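PDB 6QGL: VP5 from Halorubrum pleomorphic virus 6, which is an envelope protein of a pleomorphic virus that infects haloarchaea and probably drives fusion of the viral membrane with that of its host. Local coordinates for residues 369-374 against 410-415; 390-395 against 416-421; 114-119 against 234-239; 118-123 against 179-184; 198-203 against 213-218. All coordinates share one frame; numbering follows the deposited sequence.

How the contacts relate
The five contacts fall into two groups. Contacts 3, 4 and 5 come first along the chain, all in the N-terminal envelope-protein region. Contacts 3 and 4 overlap at Asn118 and Phe119 of helix 97-140, their centres 10 Å apart: one side of that helix meets helix 229-257, another meets strand 180-189. Contact 5, nested in the loop that contact 3 closes, lies on the same four-stranded sheet as contact 4, its centre about 23 Å away. Contacts 1 and 2 follow later in a β-rich region, with alternating segments and centres 10 Å apart. Their centres lie about 50 and 54 Å from that of contact 3, so the chain joins a helix-and-sheet part to a separate β part.

Contact 1: 369-374 against 410-415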
# COMPACT_ATOMS: atom_id res chain seq x y z
N GLY A 369 -9.80 -25.34 34.36
CA GLY A 369 -8.86 -24.70 35.27
C GLY A 369 -8.47 -23.29 34.87
O GLY A 369 -7.30 -22.92 34.98
N GLY A 370 -9.45 -22.53 34.36
CA GLY A 370 -9.27 -21.16 33.88
C GLY A 370 -8.73 -21.03 32.47
O GLY A 370 -8.60 -19.91 31.98
N THR A 371 -8.41 -22.15 31.80
CA THR A 371 -7.85 -22.10 30.45
C THR A 371 -8.94 -22.09 29.37
O THR A 371 -9.80 -22.97 29.35
CB THR A 371 -6.80 -23.21 30.24
OG1 THR A 371 -6.00 -23.33 31.41
CG2 THR A 371 -5.89 -22.95 29.04
N ILE A 372 -8.88 -21.09 28.48
CA ILE A 372 -9.78 -20.89 27.34
C ILE A 372 -9.00 -21.28 26.07
O ILE A 372 -7.88 -20.79 25.88
CB ILE A 372 -10.29 -19.41 27.27
CG1 ILE A 372 -10.99 -18.99 28.58
CG2 ILE A 372 -11.19 -19.17 26.05
CD1 ILE A 372 -11.00 -17.50 28.83
N THR A 373 -9.58 -22.14 25.21
CA THR A 373 -8.93 -22.57 23.98
C THR A 373 -9.73 -22.16 22.74
O THR A 373 -10.95 -22.33 22.71
CB THR A 373 -8.61 -24.08 24.02
OG1 THR A 373 -8.09 -24.44 25.30
CG2 THR A 373 -7.62 -24.51 22.93
N ILE A 374 -9.03 -21.62 21.73
CA ILE A 374 -9.59 -21.19 20.44
C ILE A 374 -9.02 -22.08 19.32
O ILE A 374 -7.89 -22.55 19.45
CB ILE A 374 -9.42 -19.67 20.19
CG1 ILE A 374 -7.93 -19.24 20.18
CG2 ILE A 374 -10.22 -18.86 21.22
CD1 ILE A 374 -7.62 -17.85 19.63
N SER A 410 -4.31 -21.07 23.38
CA SER A 410 -4.91 -21.03 24.72
C SER A 410 -4.43 -19.85 25.57
O SER A 410 -3.34 -19.32 25.36
CB SER A 410 -4.71 -22.36 25.45
OG SER A 410 -3.44 -22.46 26.06
N TYR A 411 -5.26 -19.45 26.55
CA TYR A 411 -5.00 -18.38 27.52
C TYR A 411 -5.51 -18.81 28.90
O TYR A 411 -6.59 -19.39 28.99
CB TYR A 411 -5.63 -17.04 27.07
CG TYR A 411 -5.53 -15.93 28.11
CD1 TYR A 411 -4.35 -15.21 28.27
CD2 TYR A 411 -6.61 -15.62 28.93
CE1 TYR A 411 -4.24 -14.21 29.24
CE2 TYR A 411 -6.51 -14.62 29.90
CZ TYR A 411 -5.32 -13.92 30.05
OH TYR A 411 -5.23 -12.94 31.01
N ASP A 412 -4.74 -18.50 29.96
CA ASP A 412 -5.08 -18.81 31.35
C ASP A 412 -5.74 -17.60 32.03
O ASP A 412 -5.07 -16.64 32.41
CB ASP A 412 -3.81 -19.25 32.12
CG ASP A 412 -4.05 -20.00 33.42
OD1 ASP A 412 -5.11 -19.79 34.05
OD2 ASP A 412 -3.17 -20.78 33.83
N ALA A 413 -7.07 -17.66 32.16
CA ALA A 413 -7.89 -16.60 32.74
C ALA A 413 -8.23 -16.82 34.22
O ALA A 413 -9.24 -16.31 34.69
CB ALA A 413 -9.15 -16.41 31.91
N SER A 414 -7.36 -17.55 34.95
CA SER A 414 -7.55 -17.84 36.38
C SER A 414 -7.52 -16.60 37.28
O SER A 414 -8.12 -16.61 38.36
CB SER A 414 -6.52 -18.86 36.87
OG SER A 414 -6.71 -20.10 36.22
N GLY A 415 -6.83 -15.55 36.82
CA GLY A 415 -6.72 -14.28 37.54
C GLY A 415 -7.78 -13.28 37.15
O GLY A 415 -8.02 -12.31 37.88
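Two short antiparallel strands, 371-374 and 410-412, run 164° apart in direction, and their pairing sorts the side chains onto two faces. Thr371, Thr373, Ser410 and Asp412 share one face; Ile372 and Tyr411 share the other. The central pair, Ile372 with Tyr411, is the hydrogen-bonded one: Ile372 N donates to Tyr411 O at 2.9 Å, nearly along the C=O axis, and Tyr411 N returns a bond to Ile372 O at 3.0 Å in the carbonyl plane. On the threonine face, Thr371 holds CG2 anti to the backbone N, which lays this methyl diagonally against Ser410 CB at 3.8 Å. On the opposite face Ile372, CG1 anti to the carbonyl carbon and chi2 extended, brings CD1 against Ala413 CB, also at 3.8 Å. Beyond the last strand pair, Ala413 N donates to Gly370 O at 2.7 Å, from above the carbonyl plane. The turn there is shaped by Asp412: OD1 accepts from Ser414 OG at 2.7 Å on its syn lone pair and from Ser414 N at 3.3 Å on its anti lone pair, the second bond making an Asx turn. Strand 371-374 is one edge of a three-stranded antiparallel sheet, with 409-412 in the middle and 402-403 at the other edge. Ile372 reaches Val386 and Val394 of strands 382-388 and 393-397, while Tyr411 packs on Val396 and bonds Asp416 through OH.

Contact 2: 390-395 against 416-421; sequences ESETVS and DLETTI
The carboxylate of Glu392 grips two successive backbone amides of the loop 416-421. Glu418 N donates to Glu392 OE1 at 2.8 Å, and Thr419 N donates to Glu392 OE2 at 3.2 Å; with N-H...O angles of 159° and 154°, both bonds are fairly straight. Each oxygen uses its syn lone pair, so the two N-H groups come in at the open end of the carboxylate, and this pair of bonds fixes the rotation of the group. A water donates to Glu392 OE2 at 2.8 Å and accepts from Thr419 OG1 at the same distance, bridging side chain to side chain. The torsions explain the reach: CG stands anti to the carbonyl carbon and chi2 is -168°, so the chain extends straight toward the loop. Glu418 turns its own carboxylate across that of Glu392, with 5.0 Å between Glu392 OE1 and Glu418 OE1; this like charge may favour protonation, an effect the two amide donors would offset. Farther out, Glu392 CB lies against Leu417 CD2 at 3.8 Å, and Leu417 also touches Thr388. Val394 places CG2, anti to its backbone N, against Asp416 CB at 3.6 Å, while the Glu390 side chain crosses that of Thr419 at about a right angle, Glu390 CG 3.4 Å from Thr419 OG1. In topology this is a β-hairpin, strands 382-388 and 393-397, whose connection and second strand receive the loop leading from strand 409-412 to strand 422-431, joined by side-chain-to-backbone bonds in place of strand pairing.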
# COMPACT_ATOMS: atom_id res chain seq x y z
N GLU A 390 -21.43 -18.16 33.25
CA GLU A 390 -21.65 -17.48 34.54
C GLU A 390 -21.77 -15.95 34.39
O GLU A 390 -21.72 -15.23 35.39
CB GLU A 390 -20.54 -17.85 35.54
CG GLU A 390 -20.58 -19.29 36.02
CD GLU A 390 -21.84 -19.72 36.75
OE1 GLU A 390 -22.31 -18.96 37.63
OE2 GLU A 390 -22.36 -20.82 36.44
N SER A 391 -21.93 -15.47 33.14
CA SER A 391 -22.07 -14.06 32.74
C SER A 391 -20.86 -13.20 33.13
O SER A 391 -21.02 -12.04 33.53
CB SER A 391 -23.38 -13.46 33.23
OG SER A 391 -24.46 -13.90 32.42
N GLU A 392 -19.65 -13.76 32.98
CA GLU A 392 -18.38 -13.08 33.22
C GLU A 392 -17.69 -12.91 31.89
O GLU A 392 -17.79 -13.80 31.04
CB GLU A 392 -17.48 -13.89 34.16
CG GLU A 392 -17.83 -13.76 35.63
CD GLU A 392 -16.75 -14.35 36.51
OE1 GLU A 392 -15.78 -13.62 36.82
OE2 GLU A 392 -16.85 -15.55 36.86
N THR A 393 -16.99 -11.80 31.70
CA THR A 393 -16.29 -11.52 30.45
C THR A 393 -14.81 -11.24 30.70
O THR A 393 -14.45 -10.66 31.72
CB THR A 393 -17.02 -10.41 29.66
OG1 THR A 393 -18.41 -10.73 29.57
CG2 THR A 393 -16.48 -10.22 28.24
N VAL A 394 -13.97 -11.70 29.77
CA VAL A 394 -12.52 -11.50 29.79
C VAL A 394 -12.08 -11.04 28.40
O VAL A 394 -12.48 -11.65 27.41
CB VAL A 394 -11.73 -12.73 30.34
CG1 VAL A 394 -12.03 -14.01 29.55
CG2 VAL A 394 -10.23 -12.46 30.39
N SER A 395 -11.32 -9.94 28.34
CA SER A 395 -10.80 -9.43 27.07
C SER A 395 -9.36 -9.90 26.92
O SER A 395 -8.52 -9.62 27.78
CB SER A 395 -10.89 -7.91 27.01
OG SER A 395 -10.54 -7.44 25.72
N ASP A 416 -8.44 -13.52 36.00
CA ASP A 416 -9.48 -12.66 35.43
C ASP A 416 -10.91 -13.10 35.78
O ASP A 416 -11.77 -12.24 35.97
CB ASP A 416 -9.32 -12.59 33.91
CG ASP A 416 -7.91 -12.27 33.44
OD1 ASP A 416 -7.44 -11.14 33.68
OD2 ASP A 416 -7.28 -13.15 32.81
N LEU A 417 -11.17 -14.43 35.86
CA LEU A 417 -12.51 -14.98 36.15
C LEU A 417 -12.68 -15.36 37.61
O LEU A 417 -11.73 -15.78 38.26
CB LEU A 417 -12.80 -16.21 35.27
CG LEU A 417 -12.80 -16.04 33.75
CD1 LEU A 417 -12.71 -17.38 33.06
CD2 LEU A 417 -14.03 -15.28 33.27
N GLU A 418 -13.93 -15.23 38.13
CA GLU A 418 -14.29 -15.62 39.49
C GLU A 418 -14.51 -17.13 39.52
O GLU A 418 -14.13 -17.78 40.50
CB GLU A 418 -15.55 -14.89 39.96
CG GLU A 418 -15.30 -13.47 40.45
CD GLU A 418 -16.43 -12.78 41.19
OE1 GLU A 418 -17.42 -13.47 41.56
OE2 GLU A 418 -16.33 -11.56 41.41
N THR A 419 -15.14 -17.68 38.46
CA THR A 419 -15.36 -19.12 38.32
C THR A 419 -14.48 -19.57 37.16
O THR A 419 -14.70 -19.17 36.01
CB THR A 419 -16.85 -19.50 38.19
OG1 THR A 419 -17.32 -19.22 36.88
CG2 THR A 419 -17.73 -18.80 39.21
N THR A 420 -13.42 -20.32 37.49
CA THR A 420 -12.42 -20.83 36.55
C THR A 420 -12.96 -22.01 35.74
O THR A 420 -12.64 -22.12 34.56
CB THR A 420 -11.12 -21.18 37.27
OG1 THR A 420 -11.44 -22.03 38.37
CG2 THR A 420 -10.39 -19.95 37.77
N ILE A 421 -13.75 -22.88 36.37
CA ILE A 421 -14.34 -24.05 35.71
C ILE A 421 -15.76 -23.67 35.28
O ILE A 421 -16.66 -23.58 36.12
CB ILE A 421 -14.28 -25.32 36.61
CG1 ILE A 421 -12.84 -25.58 37.09
CG2 ILE A 421 -14.87 -26.54 35.89
CD1 ILE A 421 -12.69 -26.50 38.26
O HOH W 1 -16.77 -17.41 34.75

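Contact 3: 114-119 against 234-239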
# COMPACT_ATOMS: atom_id res chain seq x y z
N THR A 114 10.65 13.01 -8.33
CA THR A 114 10.09 12.74 -7.01
C THR A 114 9.48 11.33 -6.94
O THR A 114 9.84 10.56 -6.06
CB THR A 114 9.12 13.86 -6.61
OG1 THR A 114 9.82 15.10 -6.66
CG2 THR A 114 8.52 13.67 -5.23
N VAL A 115 8.59 11.00 -7.90
CA VAL A 115 7.89 9.71 -8.00
C VAL A 115 8.90 8.57 -8.17
O VAL A 115 8.83 7.59 -7.41
CB VAL A 115 6.78 9.74 -9.10
CG1 VAL A 115 6.15 8.36 -9.29
CG2 VAL A 115 5.71 10.77 -8.78
N ARG A 116 9.84 8.71 -9.12
CA ARG A 116 10.87 7.69 -9.38
C ARG A 116 11.81 7.51 -8.20
O ARG A 116 12.04 6.37 -7.81
CB ARG A 116 11.66 7.99 -10.65
CG ARG A 116 10.87 7.70 -11.91
CD ARG A 116 11.79 7.48 -13.09
NE ARG A 116 11.02 7.50 -14.32
CZ ARG A 116 10.48 6.43 -14.90
NH1 ARG A 116 10.65 5.22 -14.37
NH2 ARG A 116 9.78 6.56 -16.02
N THR A 117 12.33 8.62 -7.63
CA THR A 117 13.23 8.59 -6.47
C THR A 117 12.58 7.85 -5.31
O THR A 117 13.22 6.98 -4.73
CB THR A 117 13.73 10.00 -6.10
OG1 THR A 117 14.45 10.54 -7.21
CG2 THR A 117 14.65 10.02 -4.89
N ASN A 118 11.29 8.14 -5.01
CA ASN A 118 10.55 7.47 -3.93
C ASN A 118 10.43 5.97 -4.17
O ASN A 118 10.66 5.19 -3.25
CB ASN A 118 9.15 8.07 -3.76
CG ASN A 118 9.14 9.48 -3.23
OD1 ASN A 118 10.13 10.01 -2.70
ND2 ASN A 118 8.00 10.12 -3.37
N PHE A 119 10.10 5.59 -5.42
CA PHE A 119 9.96 4.20 -5.84
C PHE A 119 11.29 3.44 -5.72
O PHE A 119 11.31 2.39 -5.08
CB PHE A 119 9.39 4.14 -7.27
CG PHE A 119 9.22 2.76 -7.84
CD1 PHE A 119 8.22 1.91 -7.36
CD2 PHE A 119 10.03 2.31 -8.87
CE1 PHE A 119 8.07 0.62 -7.88
CE2 PHE A 119 9.87 1.02 -9.40
CZ PHE A 119 8.89 0.19 -8.90
N ALA A 234 6.33 -4.27 -12.98
CA ALA A 234 4.98 -3.90 -13.40
C ALA A 234 4.74 -2.41 -13.14
O ALA A 234 4.30 -1.70 -14.04
CB ALA A 234 3.95 -4.74 -12.65
N VAL A 235 5.11 -1.93 -11.94
CA VAL A 235 4.99 -0.53 -11.53
C VAL A 235 5.96 0.33 -12.36
O VAL A 235 5.59 1.41 -12.80
CB VAL A 235 5.19 -0.34 -10.00
CG1 VAL A 235 4.87 1.09 -9.57
CG2 VAL A 235 4.35 -1.34 -9.20
N GLU A 236 7.19 -0.19 -12.59
CA GLU A 236 8.23 0.48 -13.37
C GLU A 236 7.76 0.76 -14.81
O GLU A 236 7.81 1.91 -15.24
CB GLU A 236 9.53 -0.34 -13.36
CG GLU A 236 10.58 0.08 -14.38
CD GLU A 236 11.22 1.44 -14.22
OE1 GLU A 236 11.29 1.95 -13.08
OE2 GLU A 236 11.68 2.00 -15.24
N THR A 237 7.29 -0.29 -15.52
CA THR A 237 6.82 -0.20 -16.91
C THR A 237 5.59 0.70 -17.03
O THR A 237 5.45 1.40 -18.03
CB THR A 237 6.61 -1.58 -17.53
OG1 THR A 237 5.72 -2.34 -16.70
CG2 THR A 237 7.91 -2.34 -17.73
N GLU A 238 4.72 0.70 -16.00
CA GLU A 238 3.52 1.54 -15.95
C GLU A 238 3.90 3.00 -15.74
O GLU A 238 3.31 3.89 -16.35
CB GLU A 238 2.57 1.06 -14.85
CG GLU A 238 1.67 -0.10 -15.26
CD GLU A 238 1.19 -0.99 -14.13
OE1 GLU A 238 0.91 -0.47 -13.04
OE2 GLU A 238 1.10 -2.22 -14.35
N MET A 239 4.93 3.24 -14.89
CA MET A 239 5.47 4.57 -14.60
C MET A 239 6.04 5.18 -15.88
O MET A 239 5.79 6.35 -16.16
CB MET A 239 6.57 4.46 -13.53
CG MET A 239 6.64 5.63 -12.60
SD MET A 239 7.73 5.24 -11.19
CE MET A 239 6.59 4.48 -10.11
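Met239, Phe119 and Arg116 account for most of the surface buried here, and together they bridge helix segments 114-119 and 234-239, whose axes are 11.9 Å apart. Met239 bends at chi3 (-87°), which brings its methyl over the Phe119 ring. CE sits 4.3 Å from the centroid of the Phe119 ring and over its face, a CH-pi contact. The sulfur follows obliquely, with Met239 SD 4.9 Å from the same centroid, a Met-aromatic contact. Met239 SD also lies 4.0 Å from Val115 CG1. Phe119, with CG anti to the backbone N, faces helix 229-257, where its CE1 meets Val235 CG1 at 3.6 Å. Arg116 reaches the same helix by a different route: its chain is extended from CG to NE and slides past Met239 in the opposite direction, so that Met239 CG covers one face of the guanidinium. Beyond it, Arg116 NH1 and Glu236 OE2 form a long salt bridge of 3.5 Å, with Glu236 OE1 at the guanidinium edge, in its plane. The guanidinium also pairs with Asp240 through NH2 and with Glu112 through NE, while Glu236 OE1 bonds Tyr120 OH. Three acids about one buried arginine probably keep it charged and limit its freedom to turn. The helix directions differ by 170°, which defines an antiparallel helix pair, a buried apolar seam edged by a charged network within the envelope protein's N-terminal region.

Contact 4: 118-123 against 179-184; sequences NFYKSW and TNFTLL
Trp123 NE1 donates to Leu184 O at 2.8 Å, and this is the polar link between the helix segment and the strand. The oxygen lies 1° out of the indole plane, and the donor approaches nearly along the C=O axis. Beside this bond, Leu183 CD1 fits between two aromatic side chains, 3.8 Å from Trp123 CD1 and 3.7 Å from Tyr120 CD1. Leu183 owes that position to a CG held anti to its backbone N (chi1 171°), which aims the branch at the helix. Phe181, two residues back and also extended with CG anti to N, brings its ring to the helix: Phe181 CE2 reaches Tyr120 CB at 3.5 Å, and Lys121 CG stands at the ring edge, 3.9 Å from Phe181 CZ. This is helix-on-sheet packing, with helix 97-140 lying across an antiparallel four-stranded sheet; the axes of helix 118-123 and strand 180-184 differ by 40° in direction. A second layer holds the partners in place. The next residue of the helix, Asn124, uses its amide on both sides of Leu183, accepting from Leu184 N and donating to Thr182 O. Trp232 of helix 229-257 meets Trp123 edge-to-face, while Met175 packs on both Tyr120 and Phe181.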
# COMPACT_ATOMS: atom_id res chain seq x y z
N ASN A 118 11.29 8.14 -5.01
CA ASN A 118 10.55 7.47 -3.93
C ASN A 118 10.43 5.97 -4.17
O ASN A 118 10.66 5.19 -3.25
CB ASN A 118 9.15 8.07 -3.76
CG ASN A 118 9.14 9.48 -3.23
OD1 ASN A 118 10.13 10.01 -2.70
ND2 ASN A 118 8.00 10.12 -3.37
N PHE A 119 10.10 5.59 -5.42
CA PHE A 119 9.96 4.20 -5.84
C PHE A 119 11.29 3.44 -5.72
O PHE A 119 11.31 2.39 -5.08
CB PHE A 119 9.39 4.14 -7.27
CG PHE A 119 9.22 2.76 -7.84
CD1 PHE A 119 8.22 1.91 -7.36
CD2 PHE A 119 10.03 2.31 -8.87
CE1 PHE A 119 8.07 0.62 -7.88
CE2 PHE A 119 9.87 1.02 -9.40
CZ PHE A 119 8.89 0.19 -8.90
N TYR A 120 12.39 3.99 -6.28
CA TYR A 120 13.71 3.35 -6.21
C TYR A 120 14.29 3.36 -4.81
O TYR A 120 15.02 2.43 -4.46
CB TYR A 120 14.70 3.97 -7.21
CG TYR A 120 14.25 3.95 -8.66
CD1 TYR A 120 13.62 2.84 -9.20
CD2 TYR A 120 14.51 5.04 -9.49
CE1 TYR A 120 13.20 2.83 -10.53
CE2 TYR A 120 14.11 5.03 -10.82
CZ TYR A 120 13.45 3.93 -11.34
OH TYR A 120 13.05 3.92 -12.65
N LYS A 121 13.96 4.38 -3.99
CA LYS A 121 14.40 4.48 -2.60
C LYS A 121 13.86 3.31 -1.78
O LYS A 121 14.62 2.74 -0.99
CB LYS A 121 13.98 5.82 -1.96
CG LYS A 121 15.12 6.82 -1.84
CD LYS A 121 14.65 8.26 -1.65
CE LYS A 121 14.16 8.61 -0.27
NZ LYS A 121 13.42 9.91 -0.26
N SER A 122 12.57 2.93 -1.98
CA SER A 122 11.94 1.81 -1.27
C SER A 122 12.52 0.46 -1.69
O SER A 122 12.60 -0.44 -0.85
CB SER A 122 10.42 1.85 -1.39
OG SER A 122 9.95 1.32 -2.62
N TRP A 123 12.94 0.32 -2.97
CA TRP A 123 13.59 -0.90 -3.48
C TRP A 123 14.94 -1.02 -2.79
O TRP A 123 15.25 -2.08 -2.24
CB TRP A 123 13.77 -0.86 -5.01
CG TRP A 123 14.77 -1.86 -5.53
CD1 TRP A 123 16.07 -1.62 -5.84
CD2 TRP A 123 14.56 -3.26 -5.70
NE1 TRP A 123 16.69 -2.79 -6.22
CE2 TRP A 123 15.78 -3.81 -6.17
CE3 TRP A 123 13.46 -4.12 -5.54
CZ2 TRP A 123 15.93 -5.17 -6.46
CZ3 TRP A 123 13.60 -5.46 -5.84
CH2 TRP A 123 14.83 -5.98 -6.28
N THR A 179 19.84 15.29 -12.70
CA THR A 179 20.60 14.67 -11.61
C THR A 179 20.71 13.15 -11.79
O THR A 179 19.95 12.56 -12.55
CB THR A 179 19.98 15.01 -10.23
OG1 THR A 179 18.70 14.39 -10.10
CG2 THR A 179 19.88 16.51 -9.97
N ASN A 180 21.66 12.54 -11.07
CA ASN A 180 21.87 11.09 -11.08
C ASN A 180 21.43 10.48 -9.76
O ASN A 180 21.67 11.06 -8.70
CB ASN A 180 23.34 10.74 -11.34
CG ASN A 180 23.90 11.16 -12.68
OD1 ASN A 180 25.08 11.51 -12.80
ND2 ASN A 180 23.09 11.13 -13.74
N PHE A 181 20.78 9.31 -9.83
CA PHE A 181 20.34 8.57 -8.65
C PHE A 181 20.99 7.20 -8.65
O PHE A 181 21.05 6.54 -9.69
CB PHE A 181 18.80 8.45 -8.59
CG PHE A 181 18.27 7.76 -7.36
CD1 PHE A 181 18.13 8.46 -6.16
CD2 PHE A 181 17.92 6.42 -7.38
CE1 PHE A 181 17.66 7.82 -5.01
CE2 PHE A 181 17.47 5.78 -6.23
CZ PHE A 181 17.32 6.48 -5.06
N THR A 182 21.46 6.76 -7.47
CA THR A 182 22.08 5.45 -7.32
C THR A 182 21.02 4.41 -6.97
O THR A 182 20.53 4.38 -5.83
CB THR A 182 23.28 5.49 -6.36
OG1 THR A 182 24.24 6.43 -6.83
CG2 THR A 182 23.94 4.14 -6.20
N LEU A 183 20.66 3.58 -7.95
CA LEU A 183 19.74 2.46 -7.79
C LEU A 183 20.61 1.25 -7.47
O LEU A 183 21.66 1.06 -8.10
CB LEU A 183 18.93 2.23 -9.09
CG LEU A 183 18.06 0.97 -9.19
CD1 LEU A 183 16.80 1.08 -8.35
CD2 LEU A 183 17.69 0.68 -10.62
N LEU A 184 20.21 0.45 -6.48
CA LEU A 184 20.98 -0.73 -6.11
C LEU A 184 20.51 -1.94 -6.89
O LEU A 184 19.33 -2.28 -6.85
CB LEU A 184 20.94 -1.00 -4.59
CG LEU A 184 21.49 0.10 -3.66
CD1 LEU A 184 21.21 -0.23 -2.22
CD2 LEU A 184 22.98 0.33 -3.86

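Contact 5: 198-203 against 213-218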
# COMPACT_ATOMS: atom_id res chain seq x y z
N ALA A 198 25.11 -27.10 -9.47
CA ALA A 198 24.54 -26.31 -8.38
C ALA A 198 24.61 -24.80 -8.63
O ALA A 198 23.87 -24.06 -7.98
CB ALA A 198 25.24 -26.65 -7.07
N TYR A 199 25.50 -24.34 -9.56
CA TYR A 199 25.69 -22.92 -9.90
C TYR A 199 24.36 -22.19 -10.03
O TYR A 199 23.54 -22.54 -10.87
CB TYR A 199 26.52 -22.76 -11.19
CG TYR A 199 26.89 -21.33 -11.53
CD1 TYR A 199 27.81 -20.62 -10.76
CD2 TYR A 199 26.38 -20.71 -12.67
CE1 TYR A 199 28.18 -19.32 -11.09
CE2 TYR A 199 26.75 -19.41 -13.01
CZ TYR A 199 27.64 -18.71 -12.22
OH TYR A 199 28.00 -17.43 -12.55
N SER A 200 24.14 -21.23 -9.12
CA SER A 200 22.92 -20.43 -9.05
C SER A 200 23.29 -18.96 -8.86
O SER A 200 23.92 -18.60 -7.86
CB SER A 200 22.03 -20.93 -7.92
OG SER A 200 20.80 -20.23 -7.86
N VAL A 201 22.93 -18.12 -9.84
CA VAL A 201 23.18 -16.68 -9.82
C VAL A 201 21.96 -15.91 -10.35
O VAL A 201 21.35 -16.32 -11.34
CB VAL A 201 24.52 -16.28 -10.52
CG1 VAL A 201 24.52 -16.65 -12.00
CG2 VAL A 201 24.85 -14.80 -10.33
N VAL A 202 21.60 -14.82 -9.66
CA VAL A 202 20.52 -13.91 -10.03
C VAL A 202 21.01 -12.47 -9.87
O VAL A 202 21.75 -12.17 -8.93
CB VAL A 202 19.17 -14.20 -9.32
CG1 VAL A 202 19.13 -13.69 -7.88
CG2 VAL A 202 17.99 -13.65 -10.13
N GLU A 203 20.66 -11.60 -10.82
CA GLU A 203 21.01 -10.18 -10.79
C GLU A 203 19.87 -9.41 -11.41
O GLU A 203 19.56 -9.64 -12.58
CB GLU A 203 22.34 -9.92 -11.52
CG GLU A 203 22.87 -8.51 -11.28
CD GLU A 203 24.20 -8.16 -11.91
OE1 GLU A 203 25.06 -9.06 -12.06
OE2 GLU A 203 24.39 -6.97 -12.25
N THR A 213 20.35 -17.56 -13.64
CA THR A 213 20.86 -18.92 -13.86
C THR A 213 20.42 -19.78 -12.69
O THR A 213 20.74 -19.45 -11.56
CB THR A 213 22.39 -18.90 -14.00
OG1 THR A 213 22.78 -17.90 -14.94
CG2 THR A 213 22.96 -20.26 -14.40
N ASN A 214 19.68 -20.89 -12.96
CA ASN A 214 19.18 -21.80 -11.92
C ASN A 214 18.67 -20.94 -10.75
O ASN A 214 19.04 -21.17 -9.59
CB ASN A 214 20.29 -22.77 -11.48
CG ASN A 214 19.86 -23.87 -10.54
OD1 ASN A 214 18.72 -24.35 -10.57
ND2 ASN A 214 20.76 -24.30 -9.68
N SER A 215 17.90 -19.89 -11.08
CA SER A 215 17.43 -18.89 -10.14
C SER A 215 16.00 -18.43 -10.35
O SER A 215 15.44 -18.55 -11.44
CB SER A 215 18.32 -17.66 -10.22
OG SER A 215 19.61 -17.90 -9.67
N ASN A 216 15.43 -17.85 -9.28
CA ASN A 216 14.12 -17.22 -9.20
C ASN A 216 14.42 -15.77 -8.85
O ASN A 216 15.24 -15.54 -7.96
CB ASN A 216 13.27 -17.87 -8.10
CG ASN A 216 12.98 -19.34 -8.31
OD1 ASN A 216 13.14 -19.89 -9.40
ND2 ASN A 216 12.53 -20.00 -7.25
N THR A 217 13.80 -14.81 -9.55
CA THR A 217 14.04 -13.38 -9.27
C THR A 217 13.72 -13.11 -7.81
O THR A 217 14.65 -12.91 -7.03
CB THR A 217 13.33 -12.48 -10.27
OG1 THR A 217 11.93 -12.72 -10.16
CG2 THR A 217 13.79 -12.71 -11.70
N TYR A 218 12.49 -13.39 -7.39
CA TYR A 218 12.02 -13.26 -6.00
C TYR A 218 12.79 -14.10 -4.96
O TYR A 218 13.36 -15.13 -5.31
CB TYR A 218 10.53 -13.63 -5.93
CG TYR A 218 10.23 -15.03 -6.42
CD1 TYR A 218 10.14 -15.32 -7.78
CD2 TYR A 218 10.04 -16.07 -5.52
CE1 TYR A 218 9.88 -16.61 -8.23
CE2 TYR A 218 9.77 -17.37 -5.96
CZ TYR A 218 9.69 -17.63 -7.31
OH TYR A 218 9.43 -18.91 -7.75
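A β-hairpin formed by strands 201-204 and 209-213 gives way here to loops at its open end, and Val201 with Thr213 is the antiparallel hydrogen-bonded pair that marks the spot. Thr213 N donates to Val201 O at 2.8 Å, nearly along the C=O axis, and Val201 N returns a bond to Thr213 O at 3.1 Å on an in-plane lone pair. The side chains of this pair share a face, where Val201 CG1 touches Thr213 OG1 at 3.6 Å. Thr213 CG2, anti to its backbone N, meets the Tyr199 ring at CD2, 3.9 Å away. Past Thr213 the chain turns sharply, Asn214 having a positive phi (41°). Hydroxyls then take over: Ser200 OG, anti to its backbone N, donates to Asn214 O at 2.6 Å, and Ser215 OG donates to Thr213 O at 2.7 Å, both from above the carbonyl plane. Val202 CB packs on Ser215 CB at 3.7 Å. The Asn214 amide bonds Asp153, with a weak second bond to Tyr199 O. Thr213 O thus accepts two bonds, one from backbone and one from side chain, so serine hydroxyls serve the carbonyls of Thr213 and Asn214 where strand pairing ends.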